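Local coordinates for protein Nrps/pks (Streptomyces albus, PDB 4OPF) that probably catalyses decarboxylative Claisen-type condensation, extending an acyl chain as a ketosynthase domain of the "AT-less" type I polyketide synthase pathway to oxazolomycin, at residues A[16-21]-A[25-30]. Residues are numbered along the deposited sequence; the frame is centred on the assembly and turned at random.
Sequences GRFPGA and DAYWRL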
loop_
_atom_site.group_PDB
_atom_site.type_symbol
_atom_site.label_atom_id
_atom_site.label_comp_id
_atom_site.label_asym_id
_atom_site.label_seq_id
_atom_site.Cartn_x
_atom_site.Cartn_y
_atom_site.Cartn_z
ATOM N N GLY A 16 -16.302 14.674 -5.852
ATOM C CA GLY A 16 -16.345 14.587 -4.392
ATOM C C GLY A 16 -17.580 15.192 -3.750
ATOM O O GLY A 16 -18.377 15.812 -4.431
ATOM N N ARG A 17 -17.714 14.987 -2.446
ATOM C CA ARG A 17 -18.879 15.388 -1.701
ATOM C C ARG A 17 -18.428 15.651 -0.291
ATOM O O ARG A 17 -17.774 14.818 0.280
ATOM C CB ARG A 17 -19.873 14.218 -1.726
ATOM C CG ARG A 17 -21.247 14.596 -1.380
ATOM C CD ARG A 17 -22.280 13.471 -1.500
ATOM N NE ARG A 17 -22.089 12.657 -2.707
ATOM C CZ ARG A 17 -22.937 11.673 -3.096
ATOM N NH1 ARG A 17 -22.694 10.970 -4.193
ATOM N NH2 ARG A 17 -24.049 11.404 -2.380
ATOM N N PHE A 18 -18.764 16.812 0.275
ATOM C CA PHE A 18 -18.311 17.207 1.612
ATOM C C PHE A 18 -19.431 17.944 2.316
ATOM O O PHE A 18 -20.403 18.323 1.686
ATOM C CB PHE A 18 -17.072 18.108 1.472
ATOM C CG PHE A 18 -15.910 17.421 0.825
ATOM C CD1 PHE A 18 -15.182 16.495 1.522
ATOM C CD2 PHE A 18 -15.601 17.653 -0.489
ATOM C CE1 PHE A 18 -14.135 15.806 0.920
ATOM C CE2 PHE A 18 -14.561 16.982 -1.100
ATOM C CZ PHE A 18 -13.820 16.039 -0.393
ATOM N N PRO A 19 -19.338 18.110 3.638
ATOM C CA PRO A 19 -20.400 18.839 4.334
ATOM C C PRO A 19 -20.638 20.194 3.691
ATOM O O PRO A 19 -19.699 20.871 3.339
ATOM C CB PRO A 19 -19.864 18.955 5.764
ATOM C CG PRO A 19 -18.946 17.777 5.899
ATOM C CD PRO A 19 -18.301 17.626 4.560
ATOM N N GLY A 20 -21.880 20.532 3.463
ATOM C CA GLY A 20 -22.271 21.769 2.813
ATOM C C GLY A 20 -21.966 21.779 1.330
ATOM O O GLY A 20 -22.152 22.801 0.687
ATOM N N ALA A 21 -21.514 20.651 0.748
ATOM C CA ALA A 21 -21.068 20.660 -0.655
ATOM C C ALA A 21 -21.341 19.339 -1.384
ATOM O O ALA A 21 -20.455 18.495 -1.428
ATOM C CB ALA A 21 -19.573 20.975 -0.688
ATOM N N ASP A 25 -18.597 21.756 -7.585
ATOM C CA ASP A 25 -18.948 23.126 -7.847
ATOM C C ASP A 25 -19.436 23.757 -6.550
ATOM O O ASP A 25 -19.072 24.876 -6.252
ATOM C CB ASP A 25 -19.991 23.203 -8.978
ATOM C CG ASP A 25 -19.370 22.934 -10.360
ATOM O OD1 ASP A 25 -18.132 22.966 -10.513
ATOM O OD2 ASP A 25 -20.121 22.684 -11.304
ATOM N N ALA A 26 -20.235 23.033 -5.774
ATOM C CA ALA A 26 -20.658 23.536 -4.498
ATOM C C ALA A 26 -19.468 23.613 -3.509
ATOM O O ALA A 26 -19.405 24.495 -2.664
ATOM C CB ALA A 26 -21.817 22.710 -3.941
ATOM N N TYR A 27 -18.520 22.686 -3.606
ATOM C CA TYR A 27 -17.362 22.733 -2.768
ATOM C C TYR A 27 -16.545 24.015 -3.074
ATOM O O TYR A 27 -16.084 24.688 -2.176
ATOM C CB TYR A 27 -16.540 21.457 -2.953
ATOM C CG TYR A 27 -15.420 21.233 -2.007
ATOM C CD1 TYR A 27 -15.565 21.396 -0.650
ATOM C CD2 TYR A 27 -14.219 20.764 -2.472
ATOM C CE1 TYR A 27 -14.488 21.159 0.214
ATOM C CE2 TYR A 27 -13.175 20.448 -1.640
ATOM C CZ TYR A 27 -13.310 20.647 -0.291
ATOM O OH TYR A 27 -12.200 20.365 0.502
ATOM N N TRP A 28 -16.347 24.323 -4.333
ATOM C CA TRP A 28 -15.652 25.513 -4.716
ATOM C C TRP A 28 -16.379 26.752 -4.228
ATOM O O TRP A 28 -15.751 27.627 -3.724
ATOM C CB TRP A 28 -15.459 25.595 -6.220
ATOM C CG TRP A 28 -14.782 26.862 -6.618
ATOM C CD1 TRP A 28 -15.336 27.909 -7.313
ATOM C CD2 TRP A 28 -13.459 27.274 -6.261
ATOM N NE1 TRP A 28 -14.404 28.925 -7.432
ATOM C CE2 TRP A 28 -13.246 28.546 -6.818
ATOM C CE3 TRP A 28 -12.413 26.660 -5.576
ATOM C CZ2 TRP A 28 -12.053 29.227 -6.677
ATOM C CZ3 TRP A 28 -11.189 27.313 -5.485
ATOM C CH2 TRP A 28 -11.037 28.589 -5.995
ATOM N N ARG A 29 -17.699 26.807 -4.337
ATOM C CA ARG A 29 -18.455 27.937 -3.802
ATOM C C ARG A 29 -18.275 28.066 -2.296
ATOM O O ARG A 29 -18.039 29.178 -1.800
ATOM C CB ARG A 29 -19.957 27.884 -4.161
ATOM C CG ARG A 29 -20.211 28.282 -5.620
ATOM C CD ARG A 29 -21.670 28.427 -6.008
ATOM N NE ARG A 29 -22.506 27.266 -5.673
ATOM C CZ ARG A 29 -22.695 26.187 -6.462
ATOM N NH1 ARG A 29 -23.489 25.186 -6.050
ATOM N NH2 ARG A 29 -22.079 26.078 -7.656
ATOM N N LEU A 30 -18.389 26.961 -1.565
ATOM C CA LEU A 30 -18.203 26.983 -0.145
ATOM C C LEU A 30 -16.828 27.577 0.216
ATOM O O LEU A 30 -16.730 28.485 1.089
ATOM C CB LEU A 30 -18.325 25.572 0.437
ATOM C CG LEU A 30 -18.106 25.413 1.937
ATOM C CD1 LEU A 30 -19.389 25.635 2.682
ATOM C CD2 LEU A 30 -17.613 24.066 2.335
HETATM O O HOH W 1 -21.684 25.392 -1.314
#
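Phe18 and Tyr27 press ring against ring between the end of strand 9-17 and helix 24-33. Phe18 CD2 sits 3.6 Å above the Tyr27 ring plane, over its centre, while Tyr27 OH lies over one face of the Phe18 ring. With planes inclined at 31° and centroids 4.5 Å apart, the rings cross obliquely. Tyr27 sets CG anti to its own N (chi1 -170°), which carries the ring off the helix with one face turned to Phe18 CD2.

Beside the rings, the Ala21 methyl meets the helix backbone: CB is 3.5 Å from Tyr27 CA and 3.9 Å from Ala26 C. The CA atoms of Ala21 and Tyr27 are 4.7 Å apart, a close approach consistent with the small methyl between them. Farther along the helix, Leu30 CD2 comes within 3.9 Å of Pro19 O.

A type II turn, Phe18 to Ala21, positions the loop; Ala21 N donates to Phe18 O at 2.7 Å, and Phe18 N donates back to Ala21 O. Gly20 takes the positive phi (72°) of the turn's third position. Outside the two segments, Ile331 of helix 328-331 packs on Phe18, Pro19 and Leu30, and Ala341 O of helix 338-352 accepts a hydrogen bond from the Tyr27 hydroxyl, fixing its polar end.

No direct hydrogen bond joins the segments; one water donates to Ala26 O and, weakly, to Gly20 O. Cohesion across this buried junction, where the turn after strand 9-17 of the thiolase-type ketosynthase fold meets helix 24-33, therefore rests mainly on aromatic and aliphatic packing.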